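Local coordinates for exported gluconolactonase (Xanthomonas campestris pv. campestris, PDB 3DR2), which probably hydrolyses glucono-lactone to gluconate as a calcium-binding six-bladed beta-propeller of the SMP-30 family, working in secondary pathways of glucose metabolism, at residues A[168-172]-A[183-189]; A[191-197]-A[242-248]. All coordinates share one frame; numbering follows the deposited sequence.

Contacts 1 and 2 are one pairing within a propeller blade and one between neighbouring blades, the two kinds of pairing from which a beta-propeller is built. Contact 1 (168-172 with 183-189) pairs strands 169-174 and 182-187, the last two of a four-stranded antiparallel sheet, about 17 Å from the centre of the chain. The chain then passes directly into strand 190-195, which opens the next sheet. In contact 2 (191-197 with 242-248) that strand meets strand 244-246 of the following sheet, about 8 Å from the centre of the chain. The two contact centres lie about 17 Å apart, one toward the rim, the other at the calcium ion bound by Asn191 and Asp242.

Contact 1 (A[168-172]-A[183-189]); sequences HHSVY and RMADLDH
His168 and Arg183 stack flat on each other, guanidinium on imidazole, with centres 3.6 Å apart and planes at 10°; Arg183 CZ sits over the middle of the ring. Arg183 is extended, CG anti to the backbone N (chi1 177°), which carries the guanidinium back along the hairpin to His168.

Polar side-chain bonds tie this stack together. The guanidinium holds Asp186 by NE and NH2, one to each carboxylate oxygen: NH2 to OD2 in a salt bridge of 2.7 Å and NE to the syn lone pair of OD1. Ser170 OG donates to the anti side of Asp186 OD1 at 2.6 Å and accepts from His168 ND1, so Ser170 links the ring to the carboxylate. At the far end, the backbone N of His189 donates to His169 ND1 at 3.1 Å, in the plane of the ring, and His169 turns its edge to the face of His189.

Apolar contact lies on the opposite face of the sheet from Ser170, where Val171 CG2 presses tightly on Leu187 CD1 (3.4 Å).

Backbone bonds join Leu187 N to His169 O, Val171 N to Ala185 O and Met184 N to Val171 O, while water 1 bridges His169 N and Leu187 O. Two residues, Met184 and Ala185, stand opposite the single Val171, a classic beta bulge in a hairpin that supplies the outer two strands of a four-stranded propeller blade, with 182-187 at its edge.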
loop_
_atom_site.group_PDB
_atom_site.type_symbol
_atom_site.label_atom_id
_atom_site.label_comp_id
_atom_site.label_asym_id
_atom_site.label_seq_id
_atom_site.Cartn_x
_atom_site.Cartn_y
_atom_site.Cartn_z
ATOM N N HIS A 168 -4.712 21.922 -17.466
ATOM C CA HIS A 168 -6.088 21.477 -17.570
ATOM C C HIS A 168 -6.212 20.004 -17.201
ATOM O O HIS A 168 -5.259 19.234 -17.360
ATOM C CB HIS A 168 -6.600 21.709 -19.000
ATOM C CG HIS A 168 -5.667 21.218 -20.069
ATOM N ND1 HIS A 168 -5.693 19.925 -20.546
ATOM C CD2 HIS A 168 -4.665 21.843 -20.732
ATOM C CE1 HIS A 168 -4.747 19.773 -21.456
ATOM N NE2 HIS A 168 -4.108 20.923 -21.588
ATOM N N HIS A 169 -7.382 19.634 -16.681
ATOM C CA HIS A 169 -7.692 18.247 -16.313
ATOM C C HIS A 169 -8.703 17.883 -17.386
ATOM O O HIS A 169 -9.853 18.305 -17.315
ATOM C CB HIS A 169 -8.391 18.171 -14.954
ATOM C CG HIS A 169 -7.646 18.833 -13.841
ATOM N ND1 HIS A 169 -8.213 19.057 -12.607
ATOM C CD2 HIS A 169 -6.385 19.322 -13.772
ATOM C CE1 HIS A 169 -7.334 19.656 -11.822
ATOM N NE2 HIS A 169 -6.217 19.828 -12.506
ATOM N N SER A 170 -8.297 17.087 -18.365
ATOM C CA SER A 170 -9.201 16.780 -19.458
ATOM C C SER A 170 -9.673 15.349 -19.604
ATOM O O SER A 170 -9.160 14.433 -18.963
ATOM C CB SER A 170 -8.545 17.199 -20.776
ATOM O OG SER A 170 -8.073 18.532 -20.705
ATOM N N VAL A 171 -10.685 15.192 -20.451
ATOM C CA VAL A 171 -11.226 13.893 -20.815
ATOM C C VAL A 171 -10.641 13.795 -22.216
ATOM O O VAL A 171 -10.810 14.713 -23.018
ATOM C CB VAL A 171 -12.767 13.892 -20.922
ATOM C CG1 VAL A 171 -13.236 12.589 -21.556
ATOM C CG2 VAL A 171 -13.393 14.044 -19.544
ATOM N N TYR A 172 -9.929 12.713 -22.500
ATOM C CA TYR A 172 -9.315 12.543 -23.811
ATOM C C TYR A 172 -9.849 11.339 -24.564
ATOM O O TYR A 172 -10.410 10.415 -23.974
ATOM C CB TYR A 172 -7.801 12.358 -23.690
ATOM C CG TYR A 172 -7.039 13.512 -23.092
ATOM C CD1 TYR A 172 -6.860 13.619 -21.716
ATOM C CD2 TYR A 172 -6.451 14.477 -23.909
ATOM C CE1 TYR A 172 -6.109 14.649 -21.167
ATOM C CE2 TYR A 172 -5.703 15.509 -23.376
ATOM C CZ TYR A 172 -5.533 15.592 -22.004
ATOM O OH TYR A 172 -4.796 16.620 -21.476
ATOM N N ARG A 183 -8.015 16.255 -27.054
ATOM C CA ARG A 183 -8.482 16.923 -25.844
ATOM C C ARG A 183 -9.955 17.203 -26.121
ATOM O O ARG A 183 -10.293 18.073 -26.928
ATOM C CB ARG A 183 -7.696 18.216 -25.657
ATOM C CG ARG A 183 -8.098 19.087 -24.485
ATOM C CD ARG A 183 -7.199 20.307 -24.470
ATOM N NE ARG A 183 -7.606 21.324 -23.511
ATOM C CZ ARG A 183 -6.945 22.463 -23.331
ATOM N NH1 ARG A 183 -5.856 22.710 -24.044
ATOM N NH2 ARG A 183 -7.377 23.359 -22.449
ATOM N N MET A 184 -10.832 16.465 -25.447
ATOM C CA MET A 184 -12.267 16.589 -25.677
ATOM C C MET A 184 -13.025 17.547 -24.767
ATOM O O MET A 184 -14.079 18.071 -25.147
ATOM C CB MET A 184 -12.900 15.200 -25.607
ATOM C CG MET A 184 -12.124 14.138 -26.375
ATOM S SD MET A 184 -11.879 14.545 -28.127
ATOM C CE MET A 184 -13.549 14.941 -28.553
ATOM N N ALA A 185 -12.511 17.770 -23.566
ATOM C CA ALA A 185 -13.165 18.676 -22.630
ATOM C C ALA A 185 -12.305 18.863 -21.402
ATOM O O ALA A 185 -11.532 17.979 -21.036
ATOM C CB ALA A 185 -14.520 18.121 -22.229
ATOM N N ASP A 186 -12.426 20.025 -20.769
ATOM C CA ASP A 186 -11.668 20.292 -19.560
ATOM C C ASP A 186 -12.667 20.325 -18.413
ATOM O O ASP A 186 -13.752 20.895 -18.544
ATOM C CB ASP A 186 -10.924 21.627 -19.650
ATOM C CG ASP A 186 -9.997 21.705 -20.850
ATOM O OD1 ASP A 186 -9.437 20.662 -21.259
ATOM O OD2 ASP A 186 -9.810 22.822 -21.377
ATOM N N LEU A 187 -12.309 19.699 -17.300
ATOM C CA LEU A 187 -13.186 19.651 -16.139
ATOM C C LEU A 187 -12.382 19.895 -14.865
ATOM O O LEU A 187 -11.191 20.200 -14.919
ATOM C CB LEU A 187 -13.885 18.284 -16.067
ATOM C CG LEU A 187 -14.631 17.786 -17.316
ATOM C CD1 LEU A 187 -13.640 17.167 -18.296
ATOM C CD2 LEU A 187 -15.667 16.750 -16.918
ATOM N N ASP A 188 -13.041 19.767 -13.719
ATOM C CA ASP A 188 -12.379 19.960 -12.435
ATOM C C ASP A 188 -12.237 18.582 -11.804
ATOM O O ASP A 188 -13.204 18.049 -11.261
ATOM C CB ASP A 188 -13.228 20.851 -11.526
ATOM C CG ASP A 188 -12.459 21.362 -10.321
ATOM O OD1 ASP A 188 -11.390 20.799 -9.995
ATOM O OD2 ASP A 188 -12.930 22.329 -9.687
ATOM N N HIS A 189 -11.043 18.005 -11.892
ATOM C CA HIS A 189 -10.790 16.677 -11.340
ATOM C C HIS A 189 -11.727 15.622 -11.926
ATOM O O HIS A 189 -12.444 14.928 -11.190
ATOM C CB HIS A 189 -10.926 16.709 -9.817
ATOM C CG HIS A 189 -9.836 17.475 -9.135
ATOM N ND1 HIS A 189 -8.708 16.874 -8.625
ATOM C CD2 HIS A 189 -9.685 18.803 -8.918
ATOM C CE1 HIS A 189 -7.908 17.797 -8.122
ATOM N NE2 HIS A 189 -8.478 18.976 -8.287
HETATM O O HOH W 1 -9.351 21.550 -16.597
#

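Contact 2 (A[191-197]-A[242-248]); sequences NGLAFSP and DGFCVDR. With CA (calcium ion), chain D.
Asn191 and Asp242 meet at a calcium ion, each giving its OD1 at 2.4 Å. These two oxygens lie only 2.9 Å apart, an approach of acceptors that the shared metal makes possible. The amide and carboxylate planes are turned 65° from each other. The same first torsion, CG anti to the backbone N, swings both side chains toward the ion. Glu48 and Asn134 complete the protein ligands, and waters 5, 6, 7 and 8 fill the remaining positions.

In the second shell, water 2 accepts from Asn191 ND2 and donates to Asp242 OD2, holding the atoms that do not bind the metal. Asn191 ND2 is also bonded to Thr207, which helps fix the rotation of the amide and present its oxygen to the calcium.

Beyond the metal, the strands run nearly parallel, at 5°, with side chains and waters between them. Water 3 accepts from the backbone N of both Leu193 and Phe244; water 4 donates to both their carbonyl oxygens. With CG between its backbone N and carbonyl carbon (chi1 53°), Phe244 lays its ring along the backbone of Gly192 to Ala194, CZ 3.5 Å from Leu193 CA and CE1 3.7 Å from Ala194 CB. Its CE2 meets the backbone of Gly192. Val246 continues the apolar seam, its CG2 meeting Ala194 CB at 3.9 Å and its CG1 meeting Pro197 CD at the same distance.

Both strands are the innermost of consecutive propeller blades. Phe244 also packs on Tyr203 of strand 201-206 and Leu252 of strand 252-254, while Leu193 turns away to Ile137 of strand 136-138, in the preceding blade.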
loop_
_atom_site.group_PDB
_atom_site.type_symbol
_atom_site.label_atom_id
_atom_site.label_comp_id
_atom_site.label_asym_id
_atom_site.label_seq_id
_atom_site.Cartn_x
_atom_site.Cartn_y
_atom_site.Cartn_z
ATOM N N ASN A 191 -13.132 12.288 -13.082
ATOM C CA ASN A 191 -12.794 11.019 -12.460
ATOM C C ASN A 191 -13.315 9.808 -13.227
ATOM O O ASN A 191 -12.607 9.243 -14.062
ATOM C CB ASN A 191 -13.332 11.018 -11.028
ATOM C CG ASN A 191 -12.574 10.077 -10.128
ATOM O OD1 ASN A 191 -12.146 9.018 -10.567
ATOM N ND2 ASN A 191 -12.411 10.450 -8.862
ATOM N N GLY A 192 -14.546 9.401 -12.942
ATOM C CA GLY A 192 -15.104 8.265 -13.648
ATOM C C GLY A 192 -15.742 8.692 -14.952
ATOM O O GLY A 192 -15.963 9.879 -15.181
ATOM N N LEU A 193 -16.024 7.730 -15.820
ATOM C CA LEU A 193 -16.671 8.035 -17.088
ATOM C C LEU A 193 -17.297 6.775 -17.649
ATOM O O LEU A 193 -16.878 5.664 -17.309
ATOM C CB LEU A 193 -15.675 8.609 -18.104
ATOM C CG LEU A 193 -14.692 7.656 -18.793
ATOM C CD1 LEU A 193 -14.023 8.370 -19.966
ATOM C CD2 LEU A 193 -13.656 7.166 -17.798
ATOM N N ALA A 194 -18.302 6.961 -18.498
ATOM C CA ALA A 194 -19.017 5.858 -19.127
ATOM C C ALA A 194 -19.980 6.392 -20.184
ATOM O O ALA A 194 -20.525 7.488 -20.044
ATOM C CB ALA A 194 -19.798 5.073 -18.073
ATOM N N PHE A 195 -20.183 5.609 -21.239
ATOM C CA PHE A 195 -21.104 5.977 -22.315
ATOM C C PHE A 195 -22.483 5.393 -22.076
ATOM O O PHE A 195 -22.630 4.385 -21.385
ATOM C CB PHE A 195 -20.620 5.431 -23.663
ATOM C CG PHE A 195 -19.743 6.367 -24.423
ATOM C CD1 PHE A 195 -18.406 6.060 -24.643
ATOM C CD2 PHE A 195 -20.257 7.550 -24.945
ATOM C CE1 PHE A 195 -17.595 6.914 -25.373
ATOM C CE2 PHE A 195 -19.452 8.411 -25.677
ATOM C CZ PHE A 195 -18.119 8.093 -25.891
ATOM N N SER A 196 -23.496 6.030 -22.653
ATOM C CA SER A 196 -24.854 5.519 -22.562
ATOM C C SER A 196 -24.838 4.368 -23.566
ATOM O O SER A 196 -23.919 4.274 -24.388
ATOM C CB SER A 196 -25.854 6.577 -23.018
ATOM O OG SER A 196 -25.550 7.003 -24.335
ATOM N N PRO A 197 -25.844 3.483 -23.529
ATOM C CA PRO A 197 -25.800 2.389 -24.506
ATOM C C PRO A 197 -25.681 2.829 -25.968
ATOM O O PRO A 197 -24.928 2.229 -26.733
ATOM C CB PRO A 197 -27.081 1.596 -24.210
ATOM C CG PRO A 197 -27.948 2.554 -23.435
ATOM C CD PRO A 197 -26.967 3.319 -22.595
ATOM N N ASP A 242 -17.142 8.490 -7.618
ATOM C CA ASP A 242 -15.830 8.155 -8.158
ATOM C C ASP A 242 -15.936 7.469 -9.515
ATOM O O ASP A 242 -15.888 8.117 -10.557
ATOM C CB ASP A 242 -15.111 7.247 -7.158
ATOM C CG ASP A 242 -13.605 7.301 -7.282
ATOM O OD1 ASP A 242 -13.094 7.279 -8.421
ATOM O OD2 ASP A 242 -12.926 7.340 -6.232
ATOM N N GLY A 243 -16.066 6.148 -9.494
ATOM C CA GLY A 243 -16.200 5.398 -10.728
ATOM C C GLY A 243 -17.633 4.911 -10.851
ATOM O O GLY A 243 -18.338 4.803 -9.849
ATOM N N PHE A 244 -18.069 4.620 -12.070
ATOM C CA PHE A 244 -19.432 4.151 -12.288
ATOM C C PHE A 244 -19.552 3.446 -13.634
ATOM O O PHE A 244 -18.632 3.486 -14.450
ATOM C CB PHE A 244 -20.398 5.338 -12.232
ATOM C CG PHE A 244 -20.019 6.471 -13.145
ATOM C CD1 PHE A 244 -20.375 6.451 -14.489
ATOM C CD2 PHE A 244 -19.297 7.556 -12.657
ATOM C CE1 PHE A 244 -20.016 7.500 -15.338
ATOM C CE2 PHE A 244 -18.932 8.608 -13.495
ATOM C CZ PHE A 244 -19.292 8.579 -14.839
ATOM N N CYS A 245 -20.685 2.791 -13.856
ATOM C CA CYS A 245 -20.913 2.102 -15.116
ATOM C C CYS A 245 -22.355 2.295 -15.550
ATOM O O CYS A 245 -23.191 2.754 -14.774
ATOM C CB CYS A 245 -20.600 0.607 -14.983
ATOM S SG CYS A 245 -21.669 -0.300 -13.840
ATOM N N VAL A 246 -22.631 1.966 -16.806
ATOM C CA VAL A 246 -23.979 2.086 -17.353
ATOM C C VAL A 246 -24.377 0.742 -17.945
ATOM O O VAL A 246 -23.591 0.126 -18.666
ATOM C CB VAL A 246 -24.036 3.165 -18.452
ATOM C CG1 VAL A 246 -25.440 3.240 -19.031
ATOM C CG2 VAL A 246 -23.622 4.516 -17.878
ATOM N N ASP A 247 -25.590 0.285 -17.646
ATOM C CA ASP A 247 -26.045 -1.002 -18.164
ATOM C C ASP A 247 -26.765 -0.872 -19.502
ATOM O O ASP A 247 -27.005 0.236 -19.974
ATOM C CB ASP A 247 -26.930 -1.714 -17.127
ATOM C CG ASP A 247 -28.247 -1.004 -16.878
ATOM O OD1 ASP A 247 -28.841 -1.243 -15.803
ATOM O OD2 ASP A 247 -28.699 -0.229 -17.750
ATOM N N ARG A 248 -27.094 -2.004 -20.117
ATOM C CA ARG A 248 -27.763 -1.994 -21.417
ATOM C C ARG A 248 -29.089 -1.238 -21.425
ATOM O O ARG A 248 -29.529 -0.763 -22.474
ATOM C CB ARG A 248 -27.991 -3.426 -21.915
ATOM C CG ARG A 248 -27.166 -3.801 -23.142
ATOM C CD ARG A 248 -25.861 -4.489 -22.781
ATOM N NE ARG A 248 -26.080 -5.787 -22.140
ATOM C CZ ARG A 248 -25.109 -6.635 -21.810
ATOM N NH1 ARG A 248 -23.842 -6.333 -22.062
ATOM N NH2 ARG A 248 -25.404 -7.785 -21.220
HETATM CA CA CA D . -11.432 6.804 -10.081
HETATM O O HOH W 2 -11.098 9.313 -6.384
HETATM O O HOH W 3 -16.007 5.124 -14.217
HETATM O O HOH W 4 -17.207 2.790 -16.840
HETATM O O HOH W 5 -13.213 6.442 -11.643
HETATM O O HOH W 6 -9.609 7.262 -8.368
HETATM O O HOH W 7 -10.355 5.090 -11.385
HETATM O O HOH W 8 -12.772 4.854 -9.442
#